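Local atomic coordinates of putative isomerase YbhH (Escherichia coli, PDB entry 6OTV), a protein that probably acts as an isomerase of the PrpF family, although its substrate and the reaction it carries out are not established. Residues P188-D193 against G293-Q298; P249-I254 against R266-H271. All coordinates share one frame; numbering follows the deposited sequence.

Contact 1. Residues P188-D193 against G293-Q298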
loop_
_atom_site.group_PDB
_atom_site.type_symbol
_atom_site.label_atom_id
_atom_site.label_comp_id
_atom_site.label_asym_id
_atom_site.label_seq_id
_atom_site.Cartn_x
_atom_site.Cartn_y
_atom_site.Cartn_z
ATOM N N PRO A 188 -18.104 -19.402 -25.406
ATOM C CA PRO A 188 -18.087 -18.144 -24.641
ATOM C C PRO A 188 -17.220 -18.290 -23.400
ATOM O O PRO A 188 -17.471 -19.150 -22.554
ATOM C CB PRO A 188 -19.562 -17.927 -24.283
ATOM C CG PRO A 188 -20.142 -19.306 -24.259
ATOM C CD PRO A 188 -19.405 -20.089 -25.318
ATOM N N VAL A 189 -16.190 -17.449 -23.295
ATOM C CA VAL A 189 -15.269 -17.472 -22.168
ATOM C C VAL A 189 -15.150 -16.063 -21.598
ATOM O O VAL A 189 -15.667 -15.094 -22.155
ATOM C CB VAL A 189 -13.876 -18.014 -22.552
ATOM C CG1 VAL A 189 -13.991 -19.390 -23.201
ATOM C CG2 VAL A 189 -13.152 -17.032 -23.464
ATOM N N THR A 190 -14.455 -15.963 -20.466
ATOM C CA THR A 190 -14.168 -14.683 -19.832
ATOM C C THR A 190 -12.685 -14.605 -19.505
ATOM O O THR A 190 -12.140 -15.497 -18.845
ATOM C CB THR A 190 -14.999 -14.483 -18.559
ATOM O OG1 THR A 190 -16.346 -14.148 -18.914
ATOM C CG2 THR A 190 -14.413 -13.365 -17.707
ATOM N N CYS A 191 -12.037 -13.543 -19.973
ATOM C CA CYS A 191 -10.633 -13.286 -19.686
ATOM C C CYS A 191 -10.548 -12.222 -18.601
ATOM O O CYS A 191 -10.986 -11.085 -18.805
ATOM C CB CYS A 191 -9.894 -12.843 -20.946
ATOM S SG CYS A 191 -9.918 -14.070 -22.272
ATOM N N ILE A 192 -9.996 -12.593 -17.448
ATOM C CA ILE A 192 -9.918 -11.698 -16.304
ATOM C C ILE A 192 -8.553 -11.855 -15.647
ATOM O O ILE A 192 -7.973 -12.946 -15.620
ATOM C CB ILE A 192 -11.068 -11.958 -15.302
ATOM C CG1 ILE A 192 -11.093 -10.892 -14.205
ATOM C CG2 ILE A 192 -10.955 -13.347 -14.700
ATOM C CD1 ILE A 192 -12.283 -11.008 -13.275
ATOM N N ASP A 193 -8.030 -10.742 -15.139
ATOM C CA ASP A 193 -6.726 -10.677 -14.483
ATOM C C ASP A 193 -6.956 -10.155 -13.067
ATOM O O ASP A 193 -6.900 -8.947 -12.824
ATOM C CB ASP A 193 -5.767 -9.784 -15.276
ATOM C CG ASP A 193 -4.338 -9.850 -14.766
ATOM O OD1 ASP A 193 -4.046 -10.673 -13.873
ATOM O OD2 ASP A 193 -3.500 -9.073 -15.266
ATOM N N GLY A 293 -21.520 -9.085 -16.254
ATOM C CA GLY A 293 -21.233 -9.296 -17.657
ATOM C C GLY A 293 -20.297 -10.441 -17.973
ATOM O O GLY A 293 -20.045 -10.701 -19.157
ATOM N N THR A 294 -19.766 -11.129 -16.967
ATOM C CA THR A 294 -18.870 -12.243 -17.230
ATOM C C THR A 294 -19.664 -13.489 -17.614
ATOM O O THR A 294 -20.874 -13.586 -17.386
ATOM C CB THR A 294 -17.996 -12.542 -16.012
ATOM O OG1 THR A 294 -18.831 -12.852 -14.889
ATOM C CG2 THR A 294 -17.112 -11.345 -15.677
ATOM N N VAL A 295 -18.957 -14.456 -18.204
ATOM C CA VAL A 295 -19.590 -15.710 -18.590
ATOM C C VAL A 295 -20.069 -16.489 -17.370
ATOM O O VAL A 295 -20.923 -17.375 -17.498
ATOM C CB VAL A 295 -18.623 -16.556 -19.440
ATOM C CG1 VAL A 295 -17.547 -17.188 -18.564
ATOM C CG2 VAL A 295 -19.384 -17.614 -20.226
ATOM N N THR A 296 -19.542 -16.170 -16.184
ATOM C CA THR A 296 -19.978 -16.843 -14.966
ATOM C C THR A 296 -21.450 -16.575 -14.677
ATOM O O THR A 296 -22.140 -17.434 -14.116
ATOM C CB THR A 296 -19.102 -16.401 -13.790
ATOM O OG1 THR A 296 -17.723 -16.607 -14.121
ATOM C CG2 THR A 296 -19.423 -17.202 -12.546
ATOM N N ARG A 297 -21.955 -15.404 -15.073
ATOM C CA ARG A 297 -23.358 -15.078 -14.850
ATOM C C ARG A 297 -24.300 -15.958 -15.663
ATOM O O ARG A 297 -25.488 -16.039 -15.332
ATOM C CB ARG A 297 -23.612 -13.608 -15.181
ATOM C CG ARG A 297 -22.759 -12.630 -14.387
ATOM C CD ARG A 297 -23.233 -12.522 -12.950
ATOM N NE ARG A 297 -22.777 -11.285 -12.325
ATOM C CZ ARG A 297 -23.221 -10.831 -11.159
ATOM N NH1 ARG A 297 -24.138 -11.512 -10.487
ATOM N NH2 ARG A 297 -22.752 -9.694 -10.664
ATOM N N GLN A 298 -23.805 -16.609 -16.714
ATOM C CA GLN A 298 -24.604 -17.530 -17.516
ATOM C C GLN A 298 -24.522 -18.969 -17.024
ATOM O O GLN A 298 -25.169 -19.844 -17.610
ATOM C CB GLN A 298 -24.160 -17.489 -18.983
ATOM C CG GLN A 298 -24.025 -16.102 -19.576
ATOM C CD GLN A 298 -23.514 -16.137 -21.004
ATOM O OE1 GLN A 298 -23.271 -17.209 -21.564
ATOM N NE2 GLN A 298 -23.346 -14.962 -21.601
#

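Contact 2. Residues P249-I254 against R266-H271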
loop_
_atom_site.group_PDB
_atom_site.type_symbol
_atom_site.label_atom_id
_atom_site.label_comp_id
_atom_site.label_asym_id
_atom_site.label_seq_id
_atom_site.Cartn_x
_atom_site.Cartn_y
_atom_site.Cartn_z
ATOM N N PRO A 249 -2.203 -17.702 -19.448
ATOM C CA PRO A 249 -3.226 -17.684 -18.393
ATOM C C PRO A 249 -3.590 -19.088 -17.939
ATOM O O PRO A 249 -3.444 -20.030 -18.714
ATOM C CB PRO A 249 -4.414 -17.009 -19.073
ATOM C CG PRO A 249 -4.288 -17.446 -20.492
ATOM C CD PRO A 249 -2.795 -17.404 -20.766
ATOM N N LYS A 250 -4.035 -19.226 -16.698
ATOM C CA LYS A 250 -4.471 -20.521 -16.199
ATOM C C LYS A 250 -5.914 -20.760 -16.624
ATOM O O LYS A 250 -6.804 -20.015 -16.198
ATOM C CB LYS A 250 -4.361 -20.574 -14.682
ATOM C CG LYS A 250 -2.962 -20.357 -14.141
ATOM C CD LYS A 250 -2.311 -21.662 -13.698
ATOM C CE LYS A 250 -1.062 -21.399 -12.850
ATOM N NZ LYS A 250 -0.089 -20.502 -13.540
ATOM N N PRO A 251 -6.190 -21.757 -17.466
ATOM C CA PRO A 251 -7.583 -22.031 -17.843
ATOM C C PRO A 251 -8.339 -22.694 -16.703
ATOM O O PRO A 251 -7.794 -23.521 -15.967
ATOM C CB PRO A 251 -7.448 -22.964 -19.053
ATOM C CG PRO A 251 -6.118 -23.608 -18.887
ATOM C CD PRO A 251 -5.237 -22.601 -18.207
ATOM N N VAL A 252 -9.602 -22.301 -16.547
ATOM C CA VAL A 252 -10.456 -22.789 -15.469
ATOM C C VAL A 252 -11.770 -23.262 -16.069
ATOM O O VAL A 252 -12.507 -22.466 -16.663
ATOM C CB VAL A 252 -10.725 -21.712 -14.404
ATOM C CG1 VAL A 252 -11.645 -22.277 -13.338
ATOM C CG2 VAL A 252 -9.419 -21.214 -13.798
ATOM N N LEU A 253 -12.068 -24.549 -15.908
ATOM C CA LEU A 253 -13.381 -25.071 -16.258
ATOM C C LEU A 253 -14.343 -24.836 -15.100
ATOM O O LEU A 253 -14.033 -25.168 -13.952
ATOM C CB LEU A 253 -13.297 -26.561 -16.586
ATOM C CG LEU A 253 -12.412 -26.959 -17.767
ATOM C CD1 LEU A 253 -12.562 -28.443 -18.055
ATOM C CD2 LEU A 253 -12.762 -26.134 -18.994
ATOM N N ILE A 254 -15.503 -24.252 -15.392
ATOM C CA ILE A 254 -16.473 -23.933 -14.353
ATOM C C ILE A 254 -17.781 -24.664 -14.622
ATOM O O ILE A 254 -18.131 -24.980 -15.764
ATOM C CB ILE A 254 -16.720 -22.415 -14.218
ATOM C CG1 ILE A 254 -17.380 -21.853 -15.479
ATOM C CG2 ILE A 254 -15.419 -21.688 -13.912
ATOM C CD1 ILE A 254 -18.010 -20.491 -15.272
ATOM N N ARG A 266 -12.499 -26.471 -12.120
ATOM C CA ARG A 266 -11.377 -27.362 -12.401
ATOM C C ARG A 266 -10.229 -26.486 -12.882
ATOM O O ARG A 266 -10.307 -25.896 -13.964
ATOM C CB ARG A 266 -11.747 -28.421 -13.442
ATOM C CG ARG A 266 -12.715 -29.478 -12.929
ATOM C CD ARG A 266 -12.113 -30.241 -11.757
ATOM N NE ARG A 266 -13.017 -31.260 -11.224
ATOM C CZ ARG A 266 -13.871 -31.062 -10.222
ATOM N NH1 ARG A 266 -13.956 -29.876 -9.634
ATOM N NH2 ARG A 266 -14.646 -32.056 -9.806
ATOM N N TYR A 267 -9.172 -26.403 -12.079
ATOM C CA TYR A 267 -8.102 -25.428 -12.258
ATOM C C TYR A 267 -6.932 -26.079 -12.989
ATOM O O TYR A 267 -6.321 -27.021 -12.474
ATOM C CB TYR A 267 -7.664 -24.886 -10.895
ATOM C CG TYR A 267 -6.716 -23.706 -10.924
ATOM C CD1 TYR A 267 -7.163 -22.439 -11.271
ATOM C CD2 TYR A 267 -5.382 -23.855 -10.563
ATOM C CE1 TYR A 267 -6.302 -21.353 -11.282
ATOM C CE2 TYR A 267 -4.512 -22.775 -10.571
ATOM C CZ TYR A 267 -4.978 -21.526 -10.931
ATOM O OH TYR A 267 -4.118 -20.450 -10.940
ATOM N N PHE A 268 -6.615 -25.576 -14.177
ATOM C CA PHE A 268 -5.530 -26.122 -14.981
ATOM C C PHE A 268 -4.281 -25.257 -14.852
ATOM O O PHE A 268 -4.362 -24.024 -14.844
ATOM C CB PHE A 268 -5.956 -26.256 -16.443
ATOM C CG PHE A 268 -6.888 -27.411 -16.687
ATOM C CD1 PHE A 268 -6.390 -28.652 -17.053
ATOM C CD2 PHE A 268 -8.257 -27.267 -16.522
ATOM C CE1 PHE A 268 -7.242 -29.723 -17.269
ATOM C CE2 PHE A 268 -9.114 -28.334 -16.737
ATOM C CZ PHE A 268 -8.606 -29.562 -17.110
ATOM N N MET A 269 -3.115 -25.913 -14.766
ATOM C CA MET A 269 -1.902 -25.244 -14.303
ATOM C C MET A 269 -0.765 -25.107 -15.316
ATOM O O MET A 269 0.402 -25.217 -14.918
ATOM C CB MET A 269 -1.351 -25.988 -13.084
ATOM C CG MET A 269 -2.381 -26.337 -12.027
ATOM S SD MET A 269 -1.712 -27.466 -10.785
ATOM C CE MET A 269 -1.421 -28.933 -11.769
ATOM N N PRO A 270 -1.018 -24.851 -16.614
ATOM C CA PRO A 270 -2.221 -24.749 -17.443
ATOM C C PRO A 270 -2.551 -26.049 -18.165
ATOM O O PRO A 270 -3.600 -26.153 -18.800
ATOM C CB PRO A 270 -1.858 -23.649 -18.453
ATOM C CG PRO A 270 -0.435 -23.238 -18.138
ATOM C CD PRO A 270 0.150 -24.354 -17.353
ATOM N N HIS A 271 -1.656 -27.030 -18.066
ATOM C CA HIS A 271 -1.810 -28.285 -18.790
ATOM C C HIS A 271 -2.511 -29.351 -17.953
ATOM O O HIS A 271 -3.438 -30.008 -18.435
ATOM C CB HIS A 271 -0.441 -28.794 -19.257
ATOM C CG HIS A 271 0.398 -27.751 -19.930
ATOM N ND1 HIS A 271 0.004 -27.105 -21.081
ATOM C CD2 HIS A 271 1.617 -27.250 -19.617
ATOM C CE1 HIS A 271 0.940 -26.246 -21.445
ATOM N NE2 HIS A 271 1.929 -26.315 -20.573
#

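Contact 1. Residues P188-D193 against G293-Q298
Thr-190 reaches from the strand 187-193 to the start of the short 3-10 turn 295-298, where its hydroxyl meets the backbone amide of Val-295. The bond from Val-295 N to Thr-190 OG1 is short at 2.7 Å and almost straight, with an angle of 172° at the hydrogen. OG1 stands anti to its own carbonyl carbon (chi1 -76°), and the same hydroxyl is bonded to the backbone oxygen of Gln-180, so two main-chain groups grip it in this buried place. The side chains of Thr-190 and Val-295 run antiparallel past one another. Val-295 CG1 comes to 3.3 Å from Thr-190 OG1 and also packs on Thr-190 CB, next to the hydrogen bond. CG1 occupies the crowded position between its own backbone N and carbonyl carbon (chi1 75°), while CG2, anti to the N, is turned toward Pro-188. There CG2 lies 3.4 Å from Pro-188 O and touches the proline ring more loosely, at 4.1 Å from CB. The Thr-190 methyl also touches Thr-294, the two side chains crossing obliquely with their CG2 atoms 3.9 Å apart. The hydroxyl of Thr-294 is engaged elsewhere, bonded to Ser-288 O in helix 279-290. Ile-200 and Pro-202 of the neighbouring strand 197-202 also pack on Val-295, whereas Val-189 faces away from the turn toward Ile-230 of helix 221-237. Within the turn, Arg-297 N bonds to Thr-294 O and Gln-298 N to Val-295 O, the i to i+3 pattern of a 3-10 turn. A strand threonine hydroxyl thus captures the first amide of a 3-10 turn and ties the loop after helix 279-290 to strand 187-193, in a chain of the diaminopimelate epimerase-like clan.

Contact 2. Residues P249-I254 against R266-H271
Phe-268 and Pro-251 pack closely, their side chains crossing at about a right angle with Phe-268 CB 3.6 Å from Pro-251 CG. Phe-268 N donates to Pro-251 O over 3.0 Å, and the same oxygen lies in the plane of the phenyl ring at its edge, nearest to CD2. The next rim atom, CE2, meets Leu-253 CD1 at 3.7 Å. Pro-270, reached through a cis peptide bond, brings its CB to 3.5 Å from Pro-251 CD, and Ile-227 and Arg-231 of helix 221-237 pack against this proline and phenylalanine cluster. The methylenes of Lys-250 belong to the tight part as well, although the residue is partly exposed. The lysine chain, bent at chi2, runs beside the phenol of Tyr-267, with CG 3.4 Å from Tyr-267 OH, and its CD lies 3.3 Å from Phe-268 O. Its ammonium is bonded to Val-247 O. The backbones form a beta hairpin of strands 250-255 and 263-267: Leu-253 and Arg-266 are an antiparallel hydrogen-bonded pair, bonded in both directions. Val-252 and Tyr-267 make the adjacent non-hydrogen-bonded pair. With CG1 anti to the backbone N (chi1 179°), Val-252 turns CG2 to Tyr-267 CD1, 3.6 Å away. Strand 197-202 continues the sheet beyond Val-252. Arg-266 contributes CB beside Leu-253 CB, then bends away to bond Glu-212 O and Asn-264. The loose, solvent side is that of the exposed Met-269, which starts its side chain away from the strand, so that it is chiefly its CA that lies against Lys-250 CD. An acetate ion, probably from the crystallisation liquor, sits about 4 Å from the tyrosine side chain.

Overall arrangement
Both contacts are mostly buried and lie on the same side of the chain's centre, with contact 2 the nearer to it, at about 13 Å between centres against 21 Å for contact 1. Strand 197-202 connects them, pairing with strand 187-193 on one side and with strand 250-255 on the other, and helix 221-237 packs on both. Thr-296 OG1 and Ile-254 CD1 bring the two into direct touch at 4.1 Å. Their chemistry differs: contact 1 ties a loop to a strand through one side-chain hydroxyl and a few methyl groups, whereas contact 2 combines main-chain hairpin bonds with proline and aromatic packing and has an exposed margin.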